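PDB 3E99: benzoate 1,2-dioxygenase beta subunit from Burkholderia mallei ATCC 23344, which forms part of the oxygenase that dihydroxylates benzoate, where, as in related ring-hydroxylating enzymes, the beta subunit probably has a mainly structural role. Local coordinates for residues A[71-76]-A[159-164]; A[95-100]-A[109-114]; A[40-45]-A[145-150]. All blocks are in the same frame, centred on the assembly; numbering follows the deposited sequence.

How the contacts relate
From the N terminus, residues 40-45 come first and pair with the much later 145-150 in contact 3, a parallel strand pair. Residues 71-76 on helix 66-82 come next. The hairpin of contact 2 (95-100 with 109-114) follows in sequence, a short local loop nested inside the larger loops of both other contacts. Beyond 145-150 the chain continues to the C-terminal segment 159-164, which packs on the helix in contact 1, so contacts 1 and 3 cross. Ile164 packs on Met41 and Trp113, and Trp113 also meets Val148 and Leu150, so the C terminus ties helix 66-82 to the curved sheet that carries contacts 2 and 3.

Contact 1. Residues A[71-76]-A[159-164]; sequences DRVFRI and IDIYHI
Asp160 meets two arginines, Arg72 and Arg75, one helical turn apart on helix 66-82, and the three form a salt-bridge network. Arg75 arrives tip to tip, its guanidinium nearly coplanar with the carboxylate (28° between planes), and NH2 donates to OD2 of Asp160 on the syn side at 2.9 Å. Weak bonds run from Arg75 NH1 to OD2 and NH2 to OD1. Arg72 slides past Asp160: in the conformer described here, one of two, NH1 reaches OD1 at 2.8 Å from above the carboxylate plane, 48° out of it. The positive charges would favour an ionised carboxylate. Each arginine has a further partner, Tyr63 OH for Arg72 NE and Glu79 for Arg75 NH1.

Within 159-164, Ile161 N also donates to Asp160 OD1 (2.7 Å, anti side), and the main-chain N of Asp160 donates to His163 ND1, in the imidazole plane, at 3.0 Å.

The chain belongs to the NTF2-like clan, and here its C-terminal segment lies between helix 66-82 and the curved sheet. In the same Arg72 conformer, CD lies against Ile161 CG2, the two side chains sliding past each other in opposite directions. Ile161 has CG1 between its backbone N and carbonyl carbon (chi1 58°), and there CG1 meets Ile76 CD1 at 3.6 Å. Ile161 CD1 continues to Val73 CG2, 4.1 Å away, the two side chains crossing at about a right angle. Ile76 CD1 also touches the ring edge of Tyr162 at CD2, 4.0 Å away. Trp26 of helix 26-30 packs against both Val73 and Ile76.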
loop_
_atom_site.group_PDB
_atom_site.type_symbol
_atom_site.label_atom_id
_atom_site.label_comp_id
_atom_site.label_asym_id
_atom_site.label_seq_id
_atom_site.Cartn_x
_atom_site.Cartn_y
_atom_site.Cartn_z
ATOM N N ASP A 71 4.304 -17.457 24.175
ATOM C CA ASP A 71 3.716 -16.987 25.426
ATOM C C ASP A 71 2.851 -15.744 25.207
ATOM O O ASP A 71 1.824 -15.586 25.824
ATOM C CB ASP A 71 4.788 -16.718 26.469
ATOM C CG ASP A 71 5.640 -17.956 26.763
ATOM O OD1 ASP A 71 5.147 -19.115 26.677
ATOM O OD2 ASP A 71 6.816 -17.767 27.095
ATOM N N ARG A 72 3.289 -14.855 24.346
ATOM C CA ARG A 72 2.522 -13.655 24.072
ATOM C C ARG A 72 1.195 -14.010 23.390
ATOM O O ARG A 72 0.166 -13.430 23.707
ATOM C CB ARG A 72 3.334 -12.696 23.219
ATOM C CG ARG A 72 2.761 -11.305 23.155
ATOM C CD ARG A 72 3.682 -10.389 22.336
ATOM N NE ARG A 72 4.614 -9.631 23.175
ATOM C CZ ARG A 72 4.584 -8.310 23.350
ATOM N NH1 ARG A 72 3.648 -7.554 22.786
ATOM N NH2 ARG A 72 5.492 -7.735 24.128
ATOM N N VAL A 73 1.228 -14.960 22.468
ATOM C CA VAL A 73 -0.014 -15.449 21.830
ATOM C C VAL A 73 -0.937 -16.065 22.882
ATOM O O VAL A 73 -2.145 -15.880 22.814
ATOM C CB VAL A 73 0.303 -16.450 20.674
ATOM C CG1 VAL A 73 -0.884 -17.357 20.370
ATOM C CG2 VAL A 73 0.813 -15.724 19.433
ATOM N N PHE A 74 -0.387 -16.788 23.860
ATOM C CA PHE A 74 -1.188 -17.335 24.937
ATOM C C PHE A 74 -1.897 -16.194 25.666
ATOM O O PHE A 74 -3.072 -16.313 25.950
ATOM C CB PHE A 74 -0.377 -18.157 25.976
ATOM C CG PHE A 74 -1.269 -19.030 26.855
ATOM C CD1 PHE A 74 -1.839 -18.539 28.028
ATOM C CD2 PHE A 74 -1.571 -20.319 26.456
ATOM C CE1 PHE A 74 -2.663 -19.313 28.769
ATOM C CE2 PHE A 74 -2.382 -21.117 27.197
ATOM C CZ PHE A 74 -2.931 -20.628 28.360
ATOM N N ARG A 75 -1.170 -15.102 25.981
ATOM C CA ARG A 75 -1.785 -13.938 26.665
ATOM C C ARG A 75 -2.921 -13.319 25.826
ATOM O O ARG A 75 -3.976 -12.972 26.352
ATOM C CB ARG A 75 -0.749 -12.845 27.040
ATOM C CG ARG A 75 -1.405 -11.630 27.763
ATOM C CD ARG A 75 -0.468 -10.409 28.025
ATOM N NE ARG A 75 0.309 -9.943 26.859
ATOM C CZ ARG A 75 -0.171 -9.358 25.742
ATOM N NH1 ARG A 75 -1.469 -9.155 25.537
ATOM N NH2 ARG A 75 0.682 -8.986 24.790
ATOM N N ILE A 76 -2.686 -13.181 24.537
ATOM C CA ILE A 76 -3.699 -12.642 23.642
ATOM C C ILE A 76 -4.947 -13.529 23.637
ATOM O O ILE A 76 -6.078 -13.048 23.717
ATOM C CB ILE A 76 -3.127 -12.413 22.234
ATOM C CG1 ILE A 76 -2.200 -11.162 22.247
ATOM C CG2 ILE A 76 -4.268 -12.261 21.204
ATOM C CD1 ILE A 76 -1.127 -11.173 21.199
ATOM N N ILE A 159 0.723 -1.072 21.655
ATOM C CA ILE A 159 0.975 -1.810 20.449
ATOM C C ILE A 159 1.202 -3.243 20.836
ATOM O O ILE A 159 1.871 -3.540 21.800
ATOM C CB ILE A 159 2.190 -1.205 19.651
ATOM C CG1 ILE A 159 2.170 -1.656 18.206
ATOM C CG2 ILE A 159 3.506 -1.586 20.256
ATOM C CD1 ILE A 159 2.990 -0.787 17.275
ATOM N N ASP A 160 0.644 -4.153 20.063
ATOM C CA ASP A 160 0.929 -5.559 20.259
ATOM C C ASP A 160 1.357 -6.178 18.962
ATOM O O ASP A 160 1.324 -5.525 17.917
ATOM C CB ASP A 160 -0.312 -6.239 20.796
ATOM C CG ASP A 160 0.012 -7.382 21.756
ATOM O OD1 ASP A 160 1.088 -7.995 21.637
ATOM O OD2 ASP A 160 -0.817 -7.655 22.636
ATOM N N ILE A 161 1.740 -7.454 19.035
ATOM C CA ILE A 161 2.245 -8.191 17.892
ATOM C C ILE A 161 1.293 -8.274 16.702
ATOM O O ILE A 161 1.726 -8.416 15.558
ATOM C CB ILE A 161 2.750 -9.613 18.315
ATOM C CG1 ILE A 161 1.661 -10.437 18.993
ATOM C CG2 ILE A 161 3.931 -9.497 19.231
ATOM C CD1 ILE A 161 2.155 -11.833 19.311
ATOM N N TYR A 162 -0.014 -8.176 16.953
ATOM C CA TYR A 162 -0.986 -8.223 15.843
ATOM C C TYR A 162 -1.122 -6.910 15.079
ATOM O O TYR A 162 -1.891 -6.825 14.104
ATOM C CB TYR A 162 -2.332 -8.711 16.325
ATOM C CG TYR A 162 -2.887 -7.983 17.505
ATOM C CD1 TYR A 162 -3.600 -6.793 17.352
ATOM C CD2 TYR A 162 -2.766 -8.503 18.778
ATOM C CE1 TYR A 162 -4.132 -6.126 18.450
ATOM C CE2 TYR A 162 -3.313 -7.839 19.875
ATOM C CZ TYR A 162 -3.967 -6.663 19.708
ATOM O OH TYR A 162 -4.495 -6.078 20.816
ATOM N N HIS A 163 -0.408 -5.878 15.519
ATOM C CA HIS A 163 -0.380 -4.580 14.824
ATOM C C HIS A 163 0.798 -4.411 13.878
ATOM O O HIS A 163 0.831 -3.439 13.120
ATOM C CB HIS A 163 -0.258 -3.435 15.797
ATOM C CG HIS A 163 -1.448 -3.218 16.643
ATOM N ND1 HIS A 163 -1.391 -3.316 18.009
ATOM C CD2 HIS A 163 -2.722 -2.879 16.334
ATOM C CE1 HIS A 163 -2.586 -3.062 18.514
ATOM N NE2 HIS A 163 -3.408 -2.772 17.521
ATOM N N ILE A 164 1.736 -5.357 13.918
ATOM C CA ILE A 164 3.032 -5.243 13.247
ATOM C C ILE A 164 3.389 -6.517 12.546
ATOM O O ILE A 164 4.577 -6.680 12.169
ATOM C CB ILE A 164 4.152 -4.826 14.252
ATOM C CG1 ILE A 164 4.278 -5.892 15.348
ATOM C CG2 ILE A 164 3.801 -3.484 14.863
ATOM C CD1 ILE A 164 5.254 -5.601 16.459
ATOM O OXT ILE A 164 2.528 -7.430 12.350
#

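Contact 2. Residues A[95-100]-A[109-114]; sequences ANVERE and VRFNWH
Ala95 faces Asn112, and Glu98 faces Arg110, as two hydrogen-bonded pairs of an antiparallel hairpin. Ala95 N donates to Asn112 O at 2.9 Å and receives the reciprocal bond at its own carbonyl; Glu98 and Arg110 exchange a second couple, with Glu98 N to Arg110 O at 2.9 Å. Between these pairs the register slips by one residue. Asn96 and Val97 together stand opposite Phe111, a beta bulge in which Asn96 takes a positive phi of 59°. Within the bulge, Val97 CA makes a CA-H...O contact with Arg110 O.

The charged side chains touch without a direct salt bridge between them. Glu98 and Arg110 lie side by side, Glu98 CB 4.0 Å from Arg110 CG, and Glu98 OE2 turns instead to Arg19 of the second subunit. Glu100 crosses the arginine, its OE2 3.3 Å from Arg110 CD. A water joins them, donating to Glu100 OE2 at 2.6 Å and accepting from Arg110 NH1, while Glu100 OE1 pairs with Arg131.

Apolar contacts occupy the other face. Val97 CG2 rests 3.7 Å from Phe111 CB, whose CG sits between the backbone N and carbonyl carbon (chi1 60°), and Val109 CG1 touches Arg99 CG at 3.9 Å.

Asn96 and Asn112 hydrogen-bond to Ile94 and His92 of the second subunit, and the His114 rings of all three subunits meet. The apolar face is covered by helix 7-22, where Leu7, Ile10 and Leu14 pack on Val97, Val109 and Phe111, and strand 122-135 flanks residues 109-114 on their other edge.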
loop_
_atom_site.group_PDB
_atom_site.type_symbol
_atom_site.label_atom_id
_atom_site.label_comp_id
_atom_site.label_asym_id
_atom_site.label_seq_id
_atom_site.Cartn_x
_atom_site.Cartn_y
_atom_site.Cartn_z
ATOM N N ALA A 95 4.224 -2.797 1.827
ATOM C CA ALA A 95 4.562 -1.944 0.671
ATOM C C ALA A 95 6.078 -1.871 0.480
ATOM O O ALA A 95 6.872 -2.047 1.405
ATOM C CB ALA A 95 4.021 -0.508 0.900
ATOM N N ASN A 96 6.470 -1.584 -0.736
ATOM C CA ASN A 96 7.835 -1.178 -1.050
ATOM C C ASN A 96 8.834 -2.256 -0.644
ATOM O O ASN A 96 9.884 -1.996 -0.045
ATOM C CB ASN A 96 8.178 0.176 -0.388
ATOM C CG ASN A 96 7.400 1.372 -0.954
ATOM O OD1 ASN A 96 6.232 1.287 -1.321
ATOM N ND2 ASN A 96 8.056 2.533 -0.952
ATOM N N VAL A 97 8.493 -3.477 -0.992
ATOM C CA VAL A 97 9.318 -4.627 -0.626
ATOM C C VAL A 97 10.585 -4.682 -1.504
ATOM O O VAL A 97 10.496 -4.694 -2.708
ATOM C CB VAL A 97 8.579 -5.951 -0.748
ATOM C CG1 VAL A 97 9.529 -7.096 -0.268
ATOM C CG2 VAL A 97 7.245 -5.937 0.076
ATOM N N GLU A 98 11.740 -4.713 -0.852
ATOM C CA GLU A 98 13.029 -4.819 -1.497
ATOM C C GLU A 98 13.809 -5.980 -0.964
ATOM O O GLU A 98 13.972 -6.113 0.242
ATOM C CB GLU A 98 13.842 -3.584 -1.235
ATOM C CG GLU A 98 13.230 -2.320 -1.882
ATOM C CD GLU A 98 14.074 -1.141 -1.569
ATOM O OE1 GLU A 98 15.127 -0.972 -2.224
ATOM O OE2 GLU A 98 13.747 -0.444 -0.619
ATOM N N ARG A 99 14.338 -6.792 -1.867
ATOM C CA ARG A 99 15.236 -7.871 -1.483
ATOM C C ARG A 99 16.607 -7.292 -1.189
ATOM O O ARG A 99 17.110 -6.500 -1.962
ATOM C CB ARG A 99 15.333 -8.888 -2.618
ATOM C CG ARG A 99 14.007 -9.624 -2.862
ATOM C CD ARG A 99 14.155 -10.638 -3.998
ATOM N NE ARG A 99 15.236 -11.596 -3.734
ATOM C CZ ARG A 99 15.712 -12.430 -4.645
ATOM N NH1 ARG A 99 15.201 -12.428 -5.876
ATOM N NH2 ARG A 99 16.720 -13.257 -4.335
ATOM N N GLU A 100 17.211 -7.699 -0.076
ATOM C CA GLU A 100 18.516 -7.184 0.313
ATOM C C GLU A 100 19.646 -8.188 0.105
ATOM O O GLU A 100 20.724 -7.811 -0.359
ATOM C CB GLU A 100 18.462 -6.765 1.760
ATOM C CG GLU A 100 17.650 -5.525 1.957
ATOM C CD GLU A 100 17.731 -5.022 3.372
ATOM O OE1 GLU A 100 17.783 -5.852 4.295
ATOM O OE2 GLU A 100 17.749 -3.803 3.544
ATOM N N VAL A 109 14.816 -9.401 3.277
ATOM C CA VAL A 109 14.084 -8.345 2.587
ATOM C C VAL A 109 13.754 -7.229 3.581
ATOM O O VAL A 109 13.709 -7.467 4.803
ATOM C CB VAL A 109 12.763 -8.880 1.995
ATOM C CG1 VAL A 109 13.068 -9.971 0.915
ATOM C CG2 VAL A 109 11.901 -9.459 3.102
ATOM N N ARG A 110 13.518 -6.034 3.071
ATOM C CA ARG A 110 12.963 -4.946 3.881
ATOM C C ARG A 110 11.702 -4.448 3.243
ATOM O O ARG A 110 11.485 -4.616 2.021
ATOM C CB ARG A 110 13.940 -3.798 4.019
ATOM C CG ARG A 110 14.205 -3.035 2.761
ATOM C CD ARG A 110 15.083 -1.882 2.986
ATOM N NE ARG A 110 14.446 -0.783 3.688
ATOM C CZ ARG A 110 15.114 0.133 4.380
ATOM N NH1 ARG A 110 16.442 0.093 4.480
ATOM N NH2 ARG A 110 14.461 1.131 4.943
ATOM N N PHE A 111 10.854 -3.804 4.036
ATOM C CA PHE A 111 9.577 -3.327 3.497
ATOM C C PHE A 111 8.977 -2.278 4.427
ATOM O O PHE A 111 9.358 -2.199 5.600
ATOM C CB PHE A 111 8.556 -4.484 3.182
ATOM C CG PHE A 111 8.166 -5.331 4.366
ATOM C CD1 PHE A 111 7.148 -4.940 5.246
ATOM C CD2 PHE A 111 8.873 -6.462 4.668
ATOM C CE1 PHE A 111 6.835 -5.689 6.322
ATOM C CE2 PHE A 111 8.573 -7.199 5.767
ATOM C CZ PHE A 111 7.543 -6.829 6.603
ATOM N N ASN A 112 8.078 -1.429 3.898
ATOM C CA ASN A 112 7.324 -0.489 4.736
ATOM C C ASN A 112 5.964 -1.093 5.005
ATOM O O ASN A 112 5.488 -1.946 4.247
ATOM C CB ASN A 112 7.182 0.867 4.021
ATOM C CG ASN A 112 8.510 1.567 3.853
ATOM O OD1 ASN A 112 9.488 1.180 4.505
ATOM N ND2 ASN A 112 8.561 2.602 2.995
ATOM N N TRP A 113 5.294 -0.639 6.043
ATOM C CA TRP A 113 4.008 -1.210 6.362
ATOM C C TRP A 113 3.187 -0.186 7.126
ATOM O O TRP A 113 3.685 0.838 7.629
ATOM C CB TRP A 113 4.198 -2.532 7.167
ATOM C CG TRP A 113 5.010 -2.296 8.376
ATOM C CD1 TRP A 113 6.371 -2.509 8.506
ATOM C CD2 TRP A 113 4.565 -1.809 9.641
ATOM N NE1 TRP A 113 6.775 -2.178 9.747
ATOM C CE2 TRP A 113 5.702 -1.752 10.480
ATOM C CE3 TRP A 113 3.315 -1.441 10.174
ATOM C CZ2 TRP A 113 5.644 -1.302 11.777
ATOM C CZ3 TRP A 113 3.256 -1.025 11.462
ATOM C CH2 TRP A 113 4.415 -0.956 12.269
ATOM N N HIS A 114 1.890 -0.429 7.113
ATOM C CA HIS A 114 0.897 0.449 7.674
ATOM C C HIS A 114 -0.245 -0.493 8.050
ATOM O O HIS A 114 -0.879 -1.127 7.217
ATOM C CB HIS A 114 0.441 1.525 6.672
ATOM C CG HIS A 114 -0.662 2.410 7.164
ATOM N ND1 HIS A 114 -1.584 2.995 6.321
ATOM C CD2 HIS A 114 -0.993 2.812 8.416
ATOM C CE1 HIS A 114 -2.423 3.738 7.030
ATOM N NE2 HIS A 114 -2.096 3.626 8.309
HETATM O O HOH W 1 18.491 -1.467 2.665
#

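Contact 3. Residues A[40-45]-A[145-150]; sequences WMPSWD and SKYVVL
Trp40 and Tyr147 lie side by side on one face of the sheet, as a parallel bridge pair. Trp40 CB is 3.9 Å from Lys146 O. CG is anti to the backbone N (chi1 -180°), as it is in Tyr147, and the two side chains point the same way. Of the indole, CD2 comes within 4.0 Å of Tyr147 CD1, and CE3 is nearer still to that atom at 3.3 Å. Farther out, CZ3 sits 3.5 Å and CH2 3.9 Å from Tyr147 CE1, which lies over the indole face toward its rim. The edge of Tyr147 is thus turned toward the face of Trp40, an offset edge-to-face pair with planes at 60°, while the pyrrole NE1 turns to Ser59 OG.

Trp40 N donates to Lys146 O and Val148 N to Trp40 O, the ladder that joins strand 37-42 in parallel to strand 142-150 within the mixed sheet of the NTF2-like fold. Pro42 CG crosses to Tyr147 CE1 at 3.6 Å. On the opposite face the selenium of Met41, a selenomethionine, touches Val148 CG1 and Leu150 CB. Past the strand end, Trp44 NE1 donates to Leu150 O at 2.7 Å, and a water links Pro42 O, Val148 O and Leu150 N. The Trp44 indole also makes a cation-pi contact with Arg89 of the second subunit.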
loop_
_atom_site.group_PDB
_atom_site.type_symbol
_atom_site.label_atom_id
_atom_site.label_comp_id
_atom_site.label_asym_id
_atom_site.label_seq_id
_atom_site.Cartn_x
_atom_site.Cartn_y
_atom_site.Cartn_z
ATOM N N TRP A 40 12.365 -8.535 17.141
ATOM C CA TRP A 40 12.897 -7.365 17.773
ATOM C C TRP A 40 12.305 -6.074 17.227
ATOM O O TRP A 40 12.472 -5.721 16.027
ATOM C CB TRP A 40 14.400 -7.361 17.595
ATOM C CG TRP A 40 15.061 -6.206 18.210
ATOM C CD1 TRP A 40 14.682 -5.538 19.348
ATOM C CD2 TRP A 40 16.256 -5.586 17.758
ATOM N NE1 TRP A 40 15.572 -4.529 19.617
ATOM C CE2 TRP A 40 16.544 -4.528 18.651
ATOM C CE3 TRP A 40 17.117 -5.817 16.682
ATOM C CZ2 TRP A 40 17.654 -3.690 18.492
ATOM C CZ3 TRP A 40 18.213 -4.965 16.497
ATOM C CH2 TRP A 40 18.480 -3.923 17.409
HETATM N N MSE A 41 11.615 -5.362 18.110
HETATM C CA MSE A 41 11.172 -4.022 17.807
HETATM C C MSE A 41 11.849 -3.081 18.751
HETATM O O MSE A 41 11.388 -2.952 19.881
HETATM C CB MSE A 41 9.653 -3.877 17.925
HETATM C CG MSE A 41 9.166 -2.453 17.625
HETATM SE SE MSE A 41 7.151 -2.388 17.432
HETATM C CE MSE A 41 6.735 -2.899 19.125
ATOM N N PRO A 42 12.940 -2.420 18.295
ATOM C CA PRO A 42 13.670 -1.467 19.131
ATOM C C PRO A 42 12.865 -0.223 19.558
ATOM O O PRO A 42 11.895 0.160 18.914
ATOM C CB PRO A 42 14.841 -1.056 18.247
ATOM C CG PRO A 42 14.365 -1.311 16.856
ATOM C CD PRO A 42 13.554 -2.523 16.950
ATOM N N SER A 43 13.282 0.355 20.681
ATOM C CA SER A 43 12.784 1.618 21.181
ATOM C C SER A 43 13.586 2.650 20.440
ATOM O O SER A 43 14.634 2.330 19.864
ATOM C CB SER A 43 13.075 1.758 22.705
ATOM N N TRP A 44 13.101 3.887 20.442
ATOM C CA TRP A 44 13.879 5.018 19.961
ATOM C C TRP A 44 14.497 5.662 21.195
ATOM O O TRP A 44 13.780 6.024 22.133
ATOM C CB TRP A 44 12.993 6.037 19.246
ATOM C CG TRP A 44 12.412 5.551 17.954
ATOM C CD1 TRP A 44 11.308 4.753 17.799
ATOM C CD2 TRP A 44 12.889 5.840 16.637
ATOM N NE1 TRP A 44 11.079 4.518 16.467
ATOM C CE2 TRP A 44 12.022 5.178 15.726
ATOM C CE3 TRP A 44 13.955 6.600 16.133
ATOM C CZ2 TRP A 44 12.192 5.246 14.337
ATOM C CZ3 TRP A 44 14.132 6.660 14.743
ATOM C CH2 TRP A 44 13.249 5.983 13.862
ATOM N N ASP A 45 15.822 5.768 21.199
ATOM C CA ASP A 45 16.554 6.467 22.246
ATOM C C ASP A 45 16.924 7.842 21.692
ATOM O O ASP A 45 18.041 8.038 21.166
ATOM C CB ASP A 45 17.819 5.690 22.623
ATOM N N SER A 145 14.470 -14.222 11.471
ATOM C CA SER A 145 14.638 -12.963 12.200
ATOM C C SER A 145 13.645 -11.896 11.714
ATOM O O SER A 145 13.455 -11.732 10.525
ATOM C CB SER A 145 16.084 -12.452 12.045
ATOM O OG SER A 145 16.192 -11.045 12.279
ATOM N N LYS A 146 13.013 -11.191 12.658
ATOM C CA LYS A 146 12.154 -10.064 12.388
ATOM C C LYS A 146 12.585 -8.835 13.196
ATOM O O LYS A 146 12.714 -8.867 14.413
ATOM C CB LYS A 146 10.698 -10.428 12.644
ATOM C CG LYS A 146 9.715 -9.250 12.586
ATOM C CD LYS A 146 8.351 -9.761 12.425
ATOM C CE LYS A 146 7.300 -8.639 12.595
ATOM N NZ LYS A 146 5.940 -9.159 12.165
ATOM N N TYR A 147 12.805 -7.737 12.471
ATOM C CA TYR A 147 13.202 -6.463 13.011
ATOM C C TYR A 147 12.170 -5.452 12.527
ATOM O O TYR A 147 11.910 -5.360 11.314
ATOM C CB TYR A 147 14.567 -6.099 12.437
ATOM C CG TYR A 147 15.070 -4.728 12.778
ATOM C CD1 TYR A 147 15.593 -4.457 14.031
ATOM C CD2 TYR A 147 15.064 -3.717 11.829
ATOM C CE1 TYR A 147 16.094 -3.222 14.341
ATOM C CE2 TYR A 147 15.559 -2.464 12.132
ATOM C CZ TYR A 147 16.072 -2.218 13.384
ATOM O OH TYR A 147 16.572 -0.958 13.672
ATOM N N VAL A 148 11.597 -4.711 13.464
ATOM C CA VAL A 148 10.500 -3.798 13.188
ATOM C C VAL A 148 10.833 -2.449 13.754
ATOM O O VAL A 148 11.059 -2.321 14.955
ATOM C CB VAL A 148 9.182 -4.234 13.858
ATOM C CG1 VAL A 148 8.051 -3.231 13.527
ATOM C CG2 VAL A 148 8.792 -5.616 13.464
ATOM N N VAL A 149 10.832 -1.459 12.895
ATOM C CA VAL A 149 10.941 -0.043 13.252
ATOM C C VAL A 149 9.550 0.608 13.198
ATOM O O VAL A 149 8.936 0.774 12.109
ATOM C CB VAL A 149 11.958 0.638 12.296
ATOM C CG1 VAL A 149 12.110 2.155 12.552
ATOM C CG2 VAL A 149 13.294 -0.086 12.438
ATOM N N LEU A 150 9.032 0.933 14.388
ATOM C CA LEU A 150 7.774 1.667 14.508
ATOM C C LEU A 150 8.069 3.135 14.471
ATOM O O LEU A 150 8.725 3.694 15.371
ATOM C CB LEU A 150 7.066 1.341 15.799
ATOM C CG LEU A 150 5.778 2.089 16.107
ATOM C CD1 LEU A 150 4.686 1.647 15.187
ATOM C CD2 LEU A 150 5.440 1.841 17.551
HETATM O O HOH W 2 10.753 0.412 16.419
#